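Local coordinates for nucleoside-diphosphate-sugar epimerase (Pseudomonas aeruginosa, PDB 2X4G), which probably acts as an NAD(P)-dependent epimerase, dehydratase or dehydrogenase on nucleotide sugars or related substrates, at residues H38-I43 with A54-E59. Sequence-based numbering, arbitrary orientation.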
ATOM      1  N   HIS A  38      -0.998 -20.637 -39.813  1.00 40.15           N
ATOM      2  CA  HIS A  38       0.306 -21.131 -39.414  1.00 39.70           C
ATOM      3  C   HIS A  38       0.170 -22.255 -38.390  1.00 39.88           C
ATOM      4  O   HIS A  38      -0.896 -22.480 -37.831  1.00 39.15           O
ATOM      5  CB  HIS A  38       1.128 -19.972 -38.885  1.00 38.61           C
ATOM      6  CG  HIS A  38       1.263 -18.869 -39.881  1.00 39.01           C
ATOM      7  ND1 HIS A  38       1.027 -17.546 -39.574  1.00 37.85           N
ATOM      8  CD2 HIS A  38       1.556 -18.903 -41.205  1.00 38.50           C
ATOM      9  CE1 HIS A  38       1.188 -16.810 -40.660  1.00 37.67           C
ATOM     10  NE2 HIS A  38       1.505 -17.608 -41.662  1.00 37.99           N
ATOM     11  N   ASP A  39       1.257 -22.992 -38.186  1.00 40.65           N
ATOM     12  CA  ASP A  39       1.316 -23.994 -37.146  1.00 41.15           C
ATOM     13  C   ASP A  39       1.614 -23.271 -35.848  1.00 39.76           C
ATOM     14  O   ASP A  39       2.542 -22.467 -35.778  1.00 39.70           O
ATOM     15  CB  ASP A  39       2.396 -25.028 -37.453  1.00 42.54           C
ATOM     16  CG  ASP A  39       1.959 -26.045 -38.507  1.00 46.59           C
ATOM     17  OD1 ASP A  39       2.869 -26.650 -39.120  1.00 50.09           O
ATOM     18  OD2 ASP A  39       0.725 -26.259 -38.710  1.00 49.83           O
ATOM     19  N   LEU A  40       0.819 -23.555 -34.823  1.00 38.66           N
ATOM     20  CA  LEU A  40       0.911 -22.845 -33.563  1.00 37.42           C
ATOM     21  C   LEU A  40       1.596 -23.709 -32.539  1.00 37.66           C
ATOM     22  O   LEU A  40       1.202 -24.867 -32.327  1.00 38.55           O
ATOM     23  CB  LEU A  40      -0.481 -22.516 -33.071  1.00 36.69           C
ATOM     24  CG  LEU A  40      -0.630 -21.942 -31.679  1.00 35.60           C
ATOM     25  CD1 LEU A  40       0.179 -20.649 -31.527  1.00 32.80           C
ATOM     26  CD2 LEU A  40      -2.141 -21.738 -31.430  1.00 33.36           C
ATOM     27  N   VAL A  41       2.622 -23.153 -31.912  1.00 36.77           N
ATOM     28  CA  VAL A  41       3.233 -23.783 -30.755  1.00 36.91           C
ATOM     29  C   VAL A  41       2.962 -22.911 -29.525  1.00 36.10           C
ATOM     30  O   VAL A  41       3.050 -21.687 -29.597  1.00 35.64           O
ATOM     31  CB  VAL A  41       4.752 -24.000 -30.959  1.00 37.59           C
ATOM     32  CG1 VAL A  41       5.406 -24.498 -29.676  1.00 36.26           C
ATOM     33  CG2 VAL A  41       5.000 -24.976 -32.119  1.00 37.79           C
ATOM     34  N   LEU A  42       2.607 -23.549 -28.415  1.00 35.93           N
ATOM     35  CA  LEU A  42       2.396 -22.870 -27.144  1.00 35.71           C
ATOM     36  C   LEU A  42       3.419 -23.374 -26.129  1.00 37.04           C
ATOM     37  O   LEU A  42       3.416 -24.557 -25.759  1.00 37.68           O
ATOM     38  CB  LEU A  42       0.990 -23.145 -26.605  1.00 35.18           C
ATOM     39  CG  LEU A  42      -0.172 -22.797 -27.513  1.00 33.42           C
ATOM     40  CD1 LEU A  42      -1.495 -23.073 -26.814  1.00 31.20           C
ATOM     41  CD2 LEU A  42      -0.052 -21.344 -27.955  1.00 32.85           C
ATOM     42  N   ILE A  43       4.309 -22.483 -25.700  1.00 37.68           N
ATOM     43  CA  ILE A  43       5.278 -22.811 -24.671  1.00 38.93           C
ATOM     44  C   ILE A  43       4.678 -22.379 -23.338  1.00 39.24           C
ATOM     45  O   ILE A  43       4.441 -21.206 -23.133  1.00 39.10           O
ATOM     46  CB  ILE A  43       6.627 -22.114 -24.925  1.00 39.34           C
ATOM     47  CG1 ILE A  43       7.214 -22.543 -26.283  1.00 38.68           C
ATOM     48  CG2 ILE A  43       7.631 -22.449 -23.818  1.00 39.66           C
ATOM     49  CD1 ILE A  43       8.374 -21.683 -26.739  1.00 36.10           C
ATOM     50  N   ALA A  54      -6.846 -25.830 -26.259  1.00 42.78           N
ATOM     51  CA  ALA A  54      -6.862 -27.068 -27.043  1.00 43.47           C
ATOM     52  C   ALA A  54      -7.654 -26.927 -28.357  1.00 42.84           C
ATOM     53  O   ALA A  54      -7.271 -27.495 -29.367  1.00 43.80           O
ATOM     54  CB  ALA A  54      -7.407 -28.235 -26.201  1.00 44.14           C
ATOM     55  N   TYR A  55      -8.734 -26.154 -28.342  1.00 41.80           N
ATOM     56  CA  TYR A  55      -9.541 -25.903 -29.541  1.00 41.15           C
ATOM     57  C   TYR A  55      -8.718 -25.367 -30.730  1.00 41.08           C
ATOM     58  O   TYR A  55      -9.080 -25.608 -31.884  1.00 41.33           O
ATOM     59  CB  TYR A  55     -10.727 -24.980 -29.225  1.00 39.94           C
ATOM     60  CG  TYR A  55     -10.365 -23.517 -29.005  1.00 38.56           C
ATOM     61  CD1 TYR A  55      -9.810 -23.080 -27.800  1.00 36.02           C
ATOM     62  CD2 TYR A  55     -10.591 -22.565 -29.995  1.00 37.30           C
ATOM     63  CE1 TYR A  55      -9.485 -21.762 -27.596  1.00 35.32           C
ATOM     64  CE2 TYR A  55     -10.249 -21.229 -29.794  1.00 36.64           C
ATOM     65  CZ  TYR A  55      -9.695 -20.837 -28.588  1.00 35.46           C
ATOM     66  OH  TYR A  55      -9.356 -19.522 -28.373  1.00 33.35           O
ATOM     67  N   LEU A  56      -7.606 -24.681 -30.459  1.00 40.71           N
ATOM     68  CA  LEU A  56      -6.711 -24.216 -31.531  1.00 41.10           C
ATOM     69  C   LEU A  56      -5.879 -25.349 -32.144  1.00 42.41           C
ATOM     70  O   LEU A  56      -5.156 -25.132 -33.128  1.00 42.35           O
ATOM     71  CB  LEU A  56      -5.776 -23.095 -31.037  1.00 40.30           C
ATOM     72  CG  LEU A  56      -6.422 -21.807 -30.484  1.00 39.56           C
ATOM     73  CD1 LEU A  56      -5.364 -20.850 -29.982  1.00 37.12           C
ATOM     74  CD2 LEU A  56      -7.277 -21.138 -31.528  1.00 38.65           C
ATOM     75  N   GLU A  57      -6.001 -26.553 -31.581  1.00 44.01           N
ATOM     76  CA  GLU A  57      -5.205 -27.710 -31.987  1.00 45.56           C
ATOM     77  C   GLU A  57      -3.746 -27.347 -31.996  1.00 45.61           C
ATOM     78  O   GLU A  57      -3.082 -27.521 -33.008  1.00 46.20           O
ATOM     79  CB  GLU A  57      -5.632 -28.230 -33.359  1.00 46.52           C
ATOM     80  CG  GLU A  57      -7.023 -28.893 -33.339  1.00 48.81           C
ATOM     81  CD  GLU A  57      -7.451 -29.403 -34.705  1.00 51.21           C
ATOM     82  OE1 GLU A  57      -6.610 -30.016 -35.388  1.00 51.23           O
ATOM     83  OE2 GLU A  57      -8.625 -29.198 -35.092  1.00 53.36           O
ATOM     84  N   PRO A  58      -3.243 -26.843 -30.854  1.00 45.50           N
ATOM     85  CA  PRO A  58      -1.876 -26.372 -30.727  1.00 45.49           C
ATOM     86  C   PRO A  58      -0.939 -27.509 -30.505  1.00 46.68           C
ATOM     87  O   PRO A  58      -1.367 -28.584 -30.117  1.00 47.58           O
ATOM     88  CB  PRO A  58      -1.919 -25.536 -29.445  1.00 44.98           C
ATOM     89  CG  PRO A  58      -2.903 -26.245 -28.588  1.00 45.12           C
ATOM     90  CD  PRO A  58      -3.927 -26.863 -29.544  1.00 45.76           C
ATOM     91  N   GLU A  59       0.337 -27.267 -30.741  1.00 47.36           N
ATOM     92  CA  GLU A  59       1.385 -28.172 -30.283  1.00 48.74           C
ATOM     93  C   GLU A  59       1.898 -27.526 -28.992  1.00 48.55           C
ATOM     94  O   GLU A  59       2.195 -26.343 -28.980  1.00 48.20           O
ATOM     95  CB  GLU A  59       2.473 -28.297 -31.360  1.00 49.21           C
ATOM     96  CG  GLU A  59       3.791 -28.906 -30.912  1.00 50.56           C
ATOM     97  CD  GLU A  59       4.836 -28.978 -32.029  1.00 52.45           C
ATOM     98  OE1 GLU A  59       4.619 -28.451 -33.149  1.00 53.24           O
ATOM     99  OE2 GLU A  59       5.902 -29.565 -31.776  1.00 54.42           O
TER
HETATM  100  O   HOH W   1      -0.294 -26.672 -34.839  1.00 40.31           O
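Glu59 bonds to Leu40 and Leu42 through its backbone N and O. Glu59 N donates to Leu40 O at 3.0 Å, and the bond is almost straight, 176° at the hydrogen. Glu59 O accepts from Leu42 N at 2.9 Å. Val41 lies between these two bonds as the parallel bridge partner of Glu59. Val41 CA makes a CA-H...O contact of 3.3 Å with Glu59 O. The side chains of Val41 and Glu59 lie side by side on the same face of the sheet. CG of Glu59 is anti to the backbone N (chi1 165°) and the chain beyond is extended, with OE1 beside Val41 CG2. Glu59 OE1 forms a salt bridge with Lys15 and OE2 one with Arg61. A water binds Leu40 N and Glu57 O, both weakly. Leu40 and Leu42 point to the face opposite Val41, where they make apolar contacts. Leu42 CD1 rests on Pro58 CB at 3.6 Å, and Leu40 CD2 meets Leu56 CD1, also at 3.6 Å. Helix 24-35 adds Ile33 and Arg34 against Leu40 and Ala30 against Leu56. Strand 39-44 lies between 15-19 and 59-62, parallel to both, in the Rossmann-type nucleotide-binding fold of the NAD-dependent epimerase/dehydratase family.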